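Local atomic coordinates of glycoside transferase (Listeria monocytogenes, PDB entry 6R2M), a protein that probably hydrolyses glycosidic bonds of exopolysaccharide as an extracellular, monomeric glycoside hydrolase, and may have transferase activity. Residues I53-M57 with Q72-L76; N64-Q70 with K116-Y122; T82-K88 with F146-V150; M209-M213 with F230-L234; M217-D221 with N273-Q277. All coordinates share one frame; numbering follows the deposited sequence.

In the fold
The chain is mostly helical, consistent with the alpha/alpha-barrel folds of many glycoside hydrolases. Interactions 1 and 4 are buried contacts between consecutive helices. Interaction 1 packs round the amide of Q72, interaction 4 round the F230 ring and two methionines. Interactions 2 and 3 are partly buried. Each combines an aromatic cluster with a water that bridges the two segments. Interaction 5 lies at the surface and has the one salt bridge across any of these contacts. Interactions 1 and 2 share helix 66-79 and touch. Interactions 4 and 5 share helix 209-223, and D231 and Q277 probably hydrogen-bond between them. The two pairs lie about 27 to 34 Å apart, centre to centre.

Interaction 1. Residues I53-M57 with Q72-L76; sequences IGLYM and QVSHL
The Q72 amide lies against the Y56 ring, and I53 closes on the same group. Q72 CD is 3.6 Å from Y56 CD2, and Q72 NE2 is 3.7 Å from Y56 CE2. The amide and ring planes stand 64° apart, and the two side chains cross at about a right angle. I53 CG1 meets the amide oxygen, Q72 OE1, at 3.5 Å. A bend at chi2 (-53°) folds the Q72 chain and lays its amide beside Y56 and I53. Below the bend, Q72 CB packs on M57 CG at 3.8 Å. I53 also reaches L76: CD1 comes to 3.8 Å from L76 N, and CG2 touches L76 CD1 at 3.9 Å. M57 turns at chi3, and its CE meets V73 CG2 at 4.2 Å.

Helices 50-62 and 66-79 carry these groups as a nearly antiparallel pair, with local axes 10.5 Å apart. In the next shell, M57 rests on A109 and L110 of helix 100-116. V73 and L76 pack on M125 of helix 120-136. The contact between the two segments is therefore one of shape: it holds by van der Waals packing, with the Q72 amide as a polar wedge between apolar side chains.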
# COMPACT_ATOMS: atom_id res chain seq x y z
N ILE A 53 8.10 3.76 5.31
CA ILE A 53 8.78 2.82 6.20
C ILE A 53 8.06 1.47 6.18
O ILE A 53 8.70 0.42 6.20
CB ILE A 53 8.93 3.39 7.63
CG1 ILE A 53 9.84 2.50 8.49
CG2 ILE A 53 7.58 3.57 8.33
CD1 ILE A 53 10.22 3.12 9.84
N GLY A 54 6.72 1.47 6.09
CA GLY A 54 6.00 0.21 6.02
C GLY A 54 6.31 -0.57 4.74
O GLY A 54 6.43 -1.80 4.77
N LEU A 55 6.43 0.13 3.61
CA LEU A 55 6.77 -0.54 2.36
C LEU A 55 8.20 -1.09 2.42
O LEU A 55 8.47 -2.20 1.94
CB LEU A 55 6.61 0.41 1.18
CG LEU A 55 5.17 0.65 0.74
CD1 LEU A 55 5.10 1.93 -0.06
CD2 LEU A 55 4.66 -0.54 -0.07
N TYR A 56 9.11 -0.33 3.01
CA TYR A 56 10.47 -0.82 3.17
C TYR A 56 10.49 -2.05 4.08
O TYR A 56 11.17 -3.03 3.77
CB TYR A 56 11.35 0.30 3.71
CG TYR A 56 12.84 0.05 3.61
CD1 TYR A 56 13.40 -0.69 2.58
CD2 TYR A 56 13.67 0.58 4.57
CE1 TYR A 56 14.77 -0.89 2.51
CE2 TYR A 56 15.05 0.37 4.53
CZ TYR A 56 15.58 -0.35 3.49
OH TYR A 56 16.95 -0.54 3.46
N MET A 57 9.72 -2.02 5.17
CA MET A 57 9.62 -3.20 6.03
C MET A 57 9.09 -4.40 5.25
O MET A 57 9.60 -5.52 5.42
CB MET A 57 8.71 -2.90 7.21
CG MET A 57 9.37 -2.00 8.23
SD MET A 57 8.26 -1.35 9.51
CE MET A 57 7.70 -2.89 10.28
N GLN A 72 14.58 -0.75 11.05
CA GLN A 72 13.36 -0.02 10.71
C GLN A 72 12.36 -0.05 11.86
O GLN A 72 11.71 0.96 12.13
CB GLN A 72 12.74 -0.58 9.43
CG GLN A 72 13.66 -0.37 8.23
CD GLN A 72 14.06 1.09 8.08
OE1 GLN A 72 13.21 1.97 7.95
NE2 GLN A 72 15.37 1.36 8.08
N VAL A 73 12.20 -1.20 12.53
CA VAL A 73 11.28 -1.26 13.67
C VAL A 73 11.70 -0.25 14.73
O VAL A 73 10.85 0.41 15.35
CB VAL A 73 11.19 -2.68 14.25
CG1 VAL A 73 10.34 -2.71 15.53
CG2 VAL A 73 10.60 -3.63 13.25
N SER A 74 13.01 -0.09 14.94
CA SER A 74 13.50 0.88 15.91
C SER A 74 13.15 2.30 15.50
O SER A 74 12.72 3.10 16.34
CB SER A 74 15.01 0.74 16.09
OG SER A 74 15.30 -0.41 16.87
N HIS A 75 13.34 2.64 14.22
CA HIS A 75 12.94 3.97 13.75
C HIS A 75 11.44 4.16 13.88
O HIS A 75 10.97 5.26 14.20
CB HIS A 75 13.37 4.19 12.30
CG HIS A 75 14.84 4.35 12.11
ND1 HIS A 75 15.59 5.27 12.81
CD2 HIS A 75 15.71 3.71 11.29
CE1 HIS A 75 16.86 5.18 12.44
NE2 HIS A 75 16.96 4.24 11.52
N LEU A 76 10.67 3.12 13.59
CA LEU A 76 9.23 3.19 13.76
C LEU A 76 8.86 3.50 15.21
O LEU A 76 8.03 4.37 15.48
CB LEU A 76 8.60 1.87 13.31
CG LEU A 76 7.08 1.83 13.23
CD1 LEU A 76 6.61 2.68 12.04
CD2 LEU A 76 6.61 0.38 13.10

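Interaction 2. Residues N64-Q70 with K116-Y122; sequences NDSKTFQ and KFSFPSY
F69, F117 and Y122 form an aromatic cluster where the start of helix 66-79 meets the turn between helices 100-116 and 120-136. The F69 edge points at the Y122 face, with ring centroids 5.1 Å apart and planes at 63°. F119 CD2 covers the other face of Y122. F117 meets F69 obliquely, its CE2 lying 3.7 Å from F69 CB. S66 CB sits over the centre of the F117 ring, 3.6 Å from its centroid, in a CH-pi contact. K116 CB lies on the opposite face, toward the rim.

Polar bonds flank the cluster. Y122 OH donates to Q70 OE1 at 2.7 Å. It approaches on a lone pair in the carbonyl plane, with a C=O...donor angle of 138°. The Q70 amide and Y122 ring are nearly coplanar, and Q70 OE1 lies at the ring edge. At the other end, N64 OD1 meets the F117 edge, 3.6 Å from CE1. A water donates to N64 OD1 at 2.6 Å and to K116 O at 2.8 Å, bridging the two segments. N64 ND2 is held by T16 O, and S66 OG bonds K13 O.

D65 is the N-cap of helix 66-79, and its carboxylate accepts from T68 N and T68 OG1. N64 and S118 are each the C-prime residue of a Schellman motif. Two helix-turn-helix connections, 50-62 to 66-79 and 100-116 to 120-136, meet here, as is common in all-helical folds.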
# COMPACT_ATOMS: atom_id res chain seq x y z
N ASN A 64 14.48 -11.34 3.22
CA ASN A 64 15.06 -12.09 4.34
C ASN A 64 16.16 -11.31 5.04
O ASN A 64 17.23 -11.85 5.33
CB ASN A 64 15.59 -13.46 3.88
CG ASN A 64 15.93 -14.37 5.05
OD1 ASN A 64 15.18 -14.43 6.03
ND2 ASN A 64 17.07 -15.05 4.98
N ASP A 65 15.93 -10.03 5.31
CA ASP A 65 16.94 -9.17 5.93
C ASP A 65 16.49 -8.75 7.33
O ASP A 65 15.94 -7.67 7.54
CB ASP A 65 17.23 -7.96 5.04
CG ASP A 65 18.40 -7.12 5.56
OD1 ASP A 65 18.92 -7.41 6.65
OD2 ASP A 65 18.78 -6.16 4.86
N SER A 66 16.76 -9.62 8.31
CA SER A 66 16.27 -9.33 9.66
C SER A 66 16.97 -8.14 10.29
O SER A 66 16.34 -7.39 11.06
CB SER A 66 16.42 -10.57 10.54
OG SER A 66 17.78 -10.70 10.89
N LYS A 67 18.25 -7.95 10.00
CA LYS A 67 18.98 -6.84 10.61
C LYS A 67 18.42 -5.50 10.17
O LYS A 67 18.14 -4.62 11.01
CB LYS A 67 20.46 -6.93 10.28
CG LYS A 67 21.25 -5.70 10.66
CD LYS A 67 22.73 -5.93 10.38
CE LYS A 67 23.54 -4.66 10.59
NZ LYS A 67 23.17 -3.61 9.60
N THR A 68 18.24 -5.31 8.86
CA THR A 68 17.68 -4.03 8.41
C THR A 68 16.22 -3.90 8.83
O THR A 68 15.77 -2.80 9.16
CB THR A 68 17.85 -3.88 6.89
OG1 THR A 68 19.21 -4.18 6.53
CG2 THR A 68 17.55 -2.42 6.45
N PHE A 69 15.47 -5.01 8.88
CA PHE A 69 14.09 -4.95 9.35
C PHE A 69 14.02 -4.41 10.78
O PHE A 69 13.21 -3.54 11.09
CB PHE A 69 13.43 -6.33 9.26
CG PHE A 69 11.96 -6.31 9.57
CD1 PHE A 69 11.53 -6.45 10.87
CD2 PHE A 69 11.02 -6.07 8.57
CE1 PHE A 69 10.18 -6.41 11.18
CE2 PHE A 69 9.66 -6.01 8.87
CZ PHE A 69 9.23 -6.17 10.18
N GLN A 70 14.86 -4.94 11.68
CA GLN A 70 14.84 -4.47 13.06
C GLN A 70 15.29 -3.02 13.16
O GLN A 70 14.76 -2.27 14.00
CB GLN A 70 15.72 -5.38 13.94
CG GLN A 70 15.90 -4.90 15.39
CD GLN A 70 14.60 -4.72 16.14
OE1 GLN A 70 13.68 -5.51 16.00
NE2 GLN A 70 14.51 -3.65 16.93
N LYS A 116 8.91 -15.15 9.55
CA LYS A 116 10.12 -15.23 8.73
C LYS A 116 11.38 -15.22 9.58
O LYS A 116 12.35 -15.94 9.30
CB LYS A 116 10.14 -14.08 7.72
CG LYS A 116 11.33 -14.08 6.75
CD LYS A 116 11.23 -15.24 5.79
CE LYS A 116 12.14 -14.99 4.57
NZ LYS A 116 12.06 -16.13 3.61
N PHE A 117 11.40 -14.39 10.63
CA PHE A 117 12.57 -14.18 11.46
C PHE A 117 12.48 -14.85 12.83
O PHE A 117 13.31 -14.57 13.69
CB PHE A 117 12.81 -12.68 11.65
CG PHE A 117 12.97 -11.93 10.36
CD1 PHE A 117 13.70 -12.48 9.31
CD2 PHE A 117 12.41 -10.67 10.20
CE1 PHE A 117 13.87 -11.78 8.12
CE2 PHE A 117 12.57 -9.97 9.03
CZ PHE A 117 13.30 -10.53 7.97
N SER A 118 11.48 -15.71 13.04
CA SER A 118 11.30 -16.46 14.29
C SER A 118 11.42 -15.55 15.51
O SER A 118 12.25 -15.75 16.40
CB SER A 118 12.29 -17.62 14.36
OG SER A 118 12.03 -18.56 13.33
N PHE A 119 10.56 -14.54 15.55
CA PHE A 119 10.66 -13.46 16.53
C PHE A 119 9.25 -13.11 16.99
O PHE A 119 8.61 -12.21 16.44
CB PHE A 119 11.38 -12.25 15.94
CG PHE A 119 12.02 -11.36 16.97
CD1 PHE A 119 13.05 -11.82 17.76
CD2 PHE A 119 11.61 -10.04 17.11
CE1 PHE A 119 13.66 -10.99 18.68
CE2 PHE A 119 12.22 -9.21 18.04
CZ PHE A 119 13.23 -9.69 18.83
N PRO A 120 8.74 -13.82 18.00
CA PRO A 120 7.33 -13.63 18.39
C PRO A 120 6.98 -12.21 18.81
O PRO A 120 5.82 -11.81 18.69
CB PRO A 120 7.16 -14.61 19.56
CG PRO A 120 8.17 -15.67 19.30
CD PRO A 120 9.36 -14.96 18.70
N SER A 121 7.94 -11.43 19.31
CA SER A 121 7.55 -10.10 19.78
C SER A 121 7.06 -9.19 18.64
O SER A 121 6.28 -8.27 18.90
CB SER A 121 8.68 -9.44 20.56
OG SER A 121 9.83 -9.22 19.77
N TYR A 122 7.46 -9.45 17.39
CA TYR A 122 6.86 -8.69 16.29
C TYR A 122 5.36 -8.97 16.19
O TYR A 122 4.56 -8.08 15.89
CB TYR A 122 7.54 -9.04 14.96
CG TYR A 122 8.96 -8.55 14.78
CD1 TYR A 122 9.45 -7.45 15.47
CD2 TYR A 122 9.81 -9.20 13.90
CE1 TYR A 122 10.76 -7.01 15.28
CE2 TYR A 122 11.10 -8.77 13.70
CZ TYR A 122 11.57 -7.68 14.39
OH TYR A 122 12.87 -7.29 14.18
O HOH W 1 14.56 -16.42 7.59

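Interaction 3. Residues T82-K88 with F146-V150; sequences TEDNFIK and FYDFV
F149 has its CG between the backbone N and the carbonyl carbon (chi1 46°), while F86 has its CG anti to the carbonyl carbon (chi1 -66°). These torsions slide the two side chains past each other. F149 CB lands over one face of the F86 ring, 3.8 Å from its centroid. The rings themselves are near parallel, at 23°, but barely overlap. F86 CB instead meets F149 CD2 at 3.6 Å. The far end of F86 reaches the next aromatic group, with CE1 3.4 Å from Y147 CD2. T82 CG2 packs on F149 CE1 at 3.8 Å, and K88 CG on F149 CZ at 3.9 Å.

A water donates to D84 OD1 at 2.7 Å and to F149 O at 2.8 Å, linking the segments. Within the beta turn 82-85, T82 OG1 donates to D84 OD2; it also accepts from F86 N.

The turn lies in the loop between helices 66-79 and 100-116. F86 also rests on N132 of helix 120-136, where Y136 meets Y147. Strand 147-148 pairs antiparallel with strand 153-154.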
# COMPACT_ATOMS: atom_id res chain seq x y z
N THR A 82 3.03 6.49 18.85
CA THR A 82 2.76 7.30 20.03
C THR A 82 2.71 6.44 21.29
O THR A 82 2.72 5.20 21.24
CB THR A 82 1.44 8.04 19.88
OG1 THR A 82 0.35 7.11 19.95
CG2 THR A 82 1.41 8.81 18.57
N GLU A 83 2.62 7.11 22.44
CA GLU A 83 2.55 6.37 23.69
C GLU A 83 1.24 5.60 23.84
O GLU A 83 1.20 4.64 24.61
CB GLU A 83 2.74 7.33 24.87
CG GLU A 83 1.58 8.26 25.15
CD GLU A 83 1.90 9.27 26.24
OE1 GLU A 83 2.71 8.95 27.14
OE2 GLU A 83 1.33 10.39 26.20
N ASP A 84 0.18 5.97 23.11
CA ASP A 84 -1.03 5.16 23.08
C ASP A 84 -1.13 4.29 21.82
O ASP A 84 -2.24 3.90 21.43
CB ASP A 84 -2.27 6.03 23.25
CG ASP A 84 -2.17 7.36 22.52
OD1 ASP A 84 -3.15 8.14 22.59
OD2 ASP A 84 -1.12 7.65 21.90
N ASN A 85 0.01 3.99 21.19
CA ASN A 85 0.12 2.92 20.20
C ASN A 85 -0.54 3.26 18.88
O ASN A 85 -0.93 2.36 18.13
CB ASN A 85 -0.44 1.60 20.74
CG ASN A 85 0.36 1.08 21.91
OD1 ASN A 85 1.53 0.73 21.77
ND2 ASN A 85 -0.27 1.03 23.08
N PHE A 86 -0.66 4.55 18.56
CA PHE A 86 -1.03 4.98 17.22
C PHE A 86 0.23 5.16 16.38
O PHE A 86 1.32 5.42 16.91
CB PHE A 86 -1.81 6.30 17.26
CG PHE A 86 -3.16 6.19 17.91
CD1 PHE A 86 -4.27 5.80 17.19
CD2 PHE A 86 -3.31 6.47 19.26
CE1 PHE A 86 -5.52 5.70 17.81
CE2 PHE A 86 -4.54 6.37 19.89
CZ PHE A 86 -5.64 5.98 19.16
N ILE A 87 0.08 5.01 15.07
CA ILE A 87 1.18 5.23 14.13
C ILE A 87 0.88 6.53 13.40
O ILE A 87 -0.07 6.60 12.62
CB ILE A 87 1.34 4.06 13.13
CG1 ILE A 87 1.66 2.75 13.85
CG2 ILE A 87 2.48 4.38 12.14
CD1 ILE A 87 1.70 1.54 12.91
N LYS A 88 1.69 7.57 13.66
CA LYS A 88 1.56 8.81 12.90
C LYS A 88 1.73 8.55 11.41
O LYS A 88 2.65 7.83 11.00
CB LYS A 88 2.62 9.81 13.35
CG LYS A 88 2.49 10.31 14.76
CD LYS A 88 3.63 11.27 15.04
CE LYS A 88 3.53 11.90 16.40
NZ LYS A 88 4.68 12.82 16.61
N PHE A 146 -9.02 7.50 9.49
CA PHE A 146 -8.05 7.89 10.50
C PHE A 146 -8.78 8.24 11.78
O PHE A 146 -10.00 8.41 11.81
CB PHE A 146 -7.18 9.08 10.06
CG PHE A 146 -7.95 10.32 9.76
CD1 PHE A 146 -8.44 11.14 10.78
CD2 PHE A 146 -8.17 10.70 8.45
CE1 PHE A 146 -9.14 12.30 10.47
CE2 PHE A 146 -8.87 11.85 8.14
CZ PHE A 146 -9.35 12.66 9.16
N TYR A 147 -7.99 8.30 12.85
CA TYR A 147 -8.43 8.80 14.14
C TYR A 147 -7.43 9.87 14.54
O TYR A 147 -6.22 9.65 14.49
CB TYR A 147 -8.48 7.68 15.18
CG TYR A 147 -8.83 8.12 16.58
CD1 TYR A 147 -10.13 8.47 16.91
CD2 TYR A 147 -7.85 8.18 17.58
CE1 TYR A 147 -10.46 8.86 18.20
CE2 TYR A 147 -8.17 8.58 18.86
CZ TYR A 147 -9.47 8.92 19.15
OH TYR A 147 -9.81 9.30 20.43
N ASP A 148 -7.94 11.05 14.89
CA ASP A 148 -7.09 12.10 15.45
C ASP A 148 -6.96 11.83 16.95
O ASP A 148 -7.92 12.00 17.71
CB ASP A 148 -7.67 13.47 15.17
CG ASP A 148 -6.71 14.58 15.50
OD1 ASP A 148 -6.20 14.59 16.63
OD2 ASP A 148 -6.46 15.44 14.63
N PHE A 149 -5.78 11.39 17.37
CA PHE A 149 -5.55 10.99 18.75
C PHE A 149 -5.16 12.15 19.65
O PHE A 149 -4.92 11.93 20.84
CB PHE A 149 -4.46 9.90 18.80
CG PHE A 149 -3.26 10.22 17.97
CD1 PHE A 149 -2.29 11.09 18.44
CD2 PHE A 149 -3.10 9.66 16.71
CE1 PHE A 149 -1.18 11.40 17.67
CE2 PHE A 149 -1.99 9.95 15.94
CZ PHE A 149 -1.03 10.83 16.43
N VAL A 150 -5.06 13.36 19.11
CA VAL A 150 -4.88 14.56 19.91
C VAL A 150 -6.21 15.26 20.17
O VAL A 150 -6.54 15.58 21.31
CB VAL A 150 -3.87 15.51 19.23
CG1 VAL A 150 -3.86 16.88 19.94
CG2 VAL A 150 -2.49 14.87 19.23
O HOH W 2 -5.40 9.65 22.36

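Interaction 4. Residues M209-M213 with F230-L234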
# COMPACT_ATOMS: atom_id res chain seq x y z
N MET A 209 -5.43 6.20 -10.93
CA MET A 209 -5.46 4.75 -11.12
C MET A 209 -4.69 3.98 -10.05
O MET A 209 -4.91 2.77 -9.91
CB MET A 209 -4.94 4.40 -12.52
CG MET A 209 -5.90 4.81 -13.64
SD MET A 209 -7.51 3.97 -13.55
CE MET A 209 -7.04 2.38 -14.20
N ILE A 210 -3.80 4.63 -9.29
CA ILE A 210 -3.26 3.97 -8.10
C ILE A 210 -4.39 3.61 -7.15
O ILE A 210 -4.51 2.47 -6.69
CB ILE A 210 -2.22 4.86 -7.39
CG1 ILE A 210 -1.01 5.08 -8.28
CG2 ILE A 210 -1.83 4.22 -6.04
CD1 ILE A 210 0.03 6.00 -7.63
N ASP A 211 -5.24 4.59 -6.84
CA ASP A 211 -6.34 4.34 -5.92
C ASP A 211 -7.34 3.35 -6.52
O ASP A 211 -7.80 2.43 -5.83
CB ASP A 211 -7.02 5.65 -5.55
CG ASP A 211 -6.02 6.67 -5.01
OD1 ASP A 211 -5.02 6.23 -4.40
OD2 ASP A 211 -6.24 7.88 -5.19
N GLN A 212 -7.63 3.48 -7.82
CA GLN A 212 -8.53 2.54 -8.47
C GLN A 212 -7.99 1.12 -8.41
O GLN A 212 -8.76 0.18 -8.16
CB GLN A 212 -8.79 2.96 -9.91
CG GLN A 212 -9.57 4.28 -10.06
CD GLN A 212 -11.05 4.13 -9.73
OE1 GLN A 212 -11.65 3.13 -10.10
NE2 GLN A 212 -11.63 5.11 -9.04
N MET A 213 -6.68 0.92 -8.63
CA MET A 213 -6.15 -0.44 -8.59
C MET A 213 -6.22 -1.01 -7.18
O MET A 213 -6.51 -2.20 -7.00
CB MET A 213 -4.69 -0.47 -9.08
CG MET A 213 -4.50 -0.32 -10.58
SD MET A 213 -5.53 -1.40 -11.59
CE MET A 213 -5.17 -3.01 -10.84
N PHE A 230 -14.74 -2.47 -14.18
CA PHE A 230 -13.36 -2.02 -14.10
C PHE A 230 -12.43 -2.99 -14.81
O PHE A 230 -11.47 -2.57 -15.48
CB PHE A 230 -12.94 -1.86 -12.63
CG PHE A 230 -11.61 -1.21 -12.48
CD1 PHE A 230 -11.44 0.13 -12.80
CD2 PHE A 230 -10.54 -1.94 -12.00
CE1 PHE A 230 -10.19 0.74 -12.65
CE2 PHE A 230 -9.30 -1.34 -11.84
CZ PHE A 230 -9.12 0.00 -12.17
N ASP A 231 -12.67 -4.30 -14.67
CA ASP A 231 -11.80 -5.26 -15.32
C ASP A 231 -11.84 -5.09 -16.83
O ASP A 231 -10.79 -5.09 -17.48
CB ASP A 231 -12.19 -6.69 -14.93
CG ASP A 231 -11.17 -7.72 -15.37
OD1 ASP A 231 -10.02 -7.66 -14.90
OD2 ASP A 231 -11.51 -8.59 -16.19
N ASN A 232 -13.03 -4.86 -17.38
CA ASN A 232 -13.15 -4.65 -18.82
C ASN A 232 -12.43 -3.38 -19.26
O ASN A 232 -11.77 -3.36 -20.31
CB ASN A 232 -14.61 -4.59 -19.25
CG ASN A 232 -14.77 -4.15 -20.68
OD1 ASN A 232 -15.15 -3.01 -20.96
ND2 ASN A 232 -14.45 -5.05 -21.61
N PHE A 233 -12.53 -2.31 -18.48
CA PHE A 233 -11.79 -1.10 -18.82
C PHE A 233 -10.29 -1.40 -18.92
O PHE A 233 -9.63 -0.98 -19.87
CB PHE A 233 -12.04 -0.01 -17.77
CG PHE A 233 -11.28 1.25 -18.04
CD1 PHE A 233 -11.69 2.12 -19.01
CD2 PHE A 233 -10.13 1.54 -17.31
CE1 PHE A 233 -10.98 3.29 -19.27
CE2 PHE A 233 -9.41 2.71 -17.56
CZ PHE A 233 -9.84 3.58 -18.54
N LEU A 234 -9.75 -2.12 -17.94
CA LEU A 234 -8.33 -2.44 -17.97
C LEU A 234 -7.98 -3.24 -19.22
O LEU A 234 -6.99 -2.95 -19.90
CB LEU A 234 -7.92 -3.21 -16.71
CG LEU A 234 -8.02 -2.49 -15.37
CD1 LEU A 234 -7.60 -3.43 -14.25
CD2 LEU A 234 -7.18 -1.22 -15.34
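M209, Q212 and M213 pack on F230, F233 and L234 within a helical hairpin of consecutive helices, 209-223 and 228-241. The segments 209-213 and 230-234 run at 130° to each other, with their axes 12.7 Å apart. Long side chains fill this wide separation. M209 is bent at both chi2 and chi3, and the bends carry its methyl group across. M209 CE lies 3.8 Å from F230 CZ and 3.8 Å from L234 CD2. It also meets the edge of the F233 ring, 4.1 Å from CE2. Q212 CB touches F230 CZ at 3.7 Å, obliquely to the ring. The Q212 amide is held by F190, whose backbone N bonds OE1. L234 CG covers one face of F230 within its own helix. Behind M213 stand L268 and Y271 of helix 262-274.

M213 bends at chi2 and chi3 as well and makes a Met-aromatic contact. Its SD lies at the edge of the F230 ring, 82° off the ring normal and 3.8 Å from CE2.

Interaction 5. Residues M217-D221 with N273-Q277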
# COMPACT_ATOMS: atom_id res chain seq x y z
N MET A 217 -8.22 -4.46 -6.18
CA MET A 217 -7.63 -5.60 -5.50
C MET A 217 -8.37 -5.93 -4.21
O MET A 217 -8.58 -7.11 -3.90
CB MET A 217 -6.15 -5.33 -5.23
CG MET A 217 -5.35 -5.65 -6.49
SD MET A 217 -3.57 -5.60 -6.28
CE MET A 217 -3.45 -3.89 -5.98
N ALA A 218 -8.79 -4.92 -3.45
CA ALA A 218 -9.59 -5.18 -2.26
C ALA A 218 -10.92 -5.81 -2.63
O ALA A 218 -11.43 -6.69 -1.92
CB ALA A 218 -9.81 -3.89 -1.48
N TYR A 219 -11.52 -5.34 -3.73
CA TYR A 219 -12.77 -5.92 -4.20
C TYR A 219 -12.61 -7.42 -4.45
O TYR A 219 -13.44 -8.22 -4.02
CB TYR A 219 -13.21 -5.21 -5.48
CG TYR A 219 -14.59 -5.56 -5.92
CD1 TYR A 219 -14.82 -6.67 -6.72
CD2 TYR A 219 -15.67 -4.77 -5.57
CE1 TYR A 219 -16.09 -6.98 -7.15
CE2 TYR A 219 -16.94 -5.07 -5.98
CZ TYR A 219 -17.14 -6.18 -6.77
OH TYR A 219 -18.42 -6.46 -7.18
N PHE A 220 -11.57 -7.80 -5.19
CA PHE A 220 -11.35 -9.21 -5.47
C PHE A 220 -11.06 -9.98 -4.19
O PHE A 220 -11.56 -11.09 -3.99
CB PHE A 220 -10.20 -9.39 -6.45
CG PHE A 220 -9.93 -10.82 -6.79
CD1 PHE A 220 -8.84 -11.48 -6.24
CD2 PHE A 220 -10.78 -11.51 -7.64
CE1 PHE A 220 -8.60 -12.81 -6.54
CE2 PHE A 220 -10.53 -12.84 -7.94
CZ PHE A 220 -9.44 -13.49 -7.40
N ASP A 221 -10.25 -9.39 -3.31
CA ASP A 221 -9.87 -10.07 -2.08
C ASP A 221 -11.08 -10.39 -1.22
O ASP A 221 -11.15 -11.47 -0.61
CB ASP A 221 -8.90 -9.21 -1.28
CG ASP A 221 -7.51 -9.20 -1.87
OD1 ASP A 221 -7.22 -10.06 -2.74
OD2 ASP A 221 -6.70 -8.34 -1.46
N ASN A 273 -2.13 -11.27 -11.79
CA ASN A 273 -1.67 -12.56 -11.31
C ASN A 273 -2.62 -13.14 -10.25
O ASN A 273 -2.85 -14.35 -10.22
CB ASN A 273 -0.24 -12.44 -10.81
CG ASN A 273 0.73 -12.19 -11.97
OD1 ASN A 273 0.50 -12.65 -13.09
ND2 ASN A 273 1.81 -11.47 -11.70
N LYS A 274 -3.24 -12.29 -9.42
CA LYS A 274 -4.21 -12.78 -8.45
C LYS A 274 -5.48 -13.28 -9.12
O LYS A 274 -6.15 -14.18 -8.58
CB LYS A 274 -4.57 -11.67 -7.45
CG LYS A 274 -3.45 -11.31 -6.48
CD LYS A 274 -3.63 -9.92 -5.90
CE LYS A 274 -4.81 -9.85 -4.95
NZ LYS A 274 -4.47 -10.46 -3.62
N THR A 275 -5.86 -12.71 -10.27
CA THR A 275 -7.14 -13.00 -10.90
C THR A 275 -7.01 -13.94 -12.10
O THR A 275 -7.93 -14.01 -12.92
CB THR A 275 -7.82 -11.70 -11.30
OG1 THR A 275 -7.02 -11.00 -12.28
CG2 THR A 275 -7.98 -10.82 -10.08
N ASN A 276 -5.88 -14.65 -12.20
CA ASN A 276 -5.70 -15.70 -13.20
C ASN A 276 -5.72 -15.12 -14.61
O ASN A 276 -6.37 -15.66 -15.51
CB ASN A 276 -6.75 -16.80 -13.02
CG ASN A 276 -6.37 -18.08 -13.74
OD1 ASN A 276 -5.19 -18.40 -13.88
ND2 ASN A 276 -7.38 -18.83 -14.19
N GLN A 277 -5.03 -14.01 -14.80
CA GLN A 277 -4.90 -13.37 -16.10
C GLN A 277 -3.42 -13.33 -16.46
O GLN A 277 -2.81 -12.27 -16.46
CB GLN A 277 -5.53 -11.97 -16.09
CG GLN A 277 -6.98 -11.95 -15.64
CD GLN A 277 -7.67 -10.63 -15.95
OE1 GLN A 277 -7.73 -10.18 -17.10
NE2 GLN A 277 -8.19 -9.99 -14.91
O HOH W 3 -4.50 -7.42 -2.59
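F220 and T275 meet face-on where the C-terminal end of helix 262-274 packs against helix 209-223, a helix-end contact in a mostly helical, probably alpha/alpha-barrel-like fold. T275 CG2 stands over the centre of the F220 ring, 3.7 Å from its centroid and only 8° off the normal. This is a close CH-pi contact. With chi1 near 180°, the F220 ring extends across to T275. The neighbouring carbonyl reaches another part of the ring obliquely, with K274 O 3.5 Å from F220 CE1. V226 touches both F220 and T275.

The T275 methyl faces the ring, while the hydroxyl turns back to the end of its own helix, to Y271 O. T275 OG1 also accepts from Q277 NE2 at 3.1 Å. Q277 NE2 bonds D231 OD1 of helix 228-241 too. T275 is thus fixed at the point where the chain leaves the helix.

On the other flank, K274 and D221 cross at about a right angle. The lysine curls at chi3 (70°) and chi4 (77°), and its CD passes M217 SD at 4.3 Å. The ammonium then closes a salt bridge at the surface. A water donates to D221 OD2 at 2.6 Å and accepts a weak hydrogen bond from K274 NZ. The direct bond runs from K274 NZ to the syn lone pair of D221 OD1, at 2.9 Å.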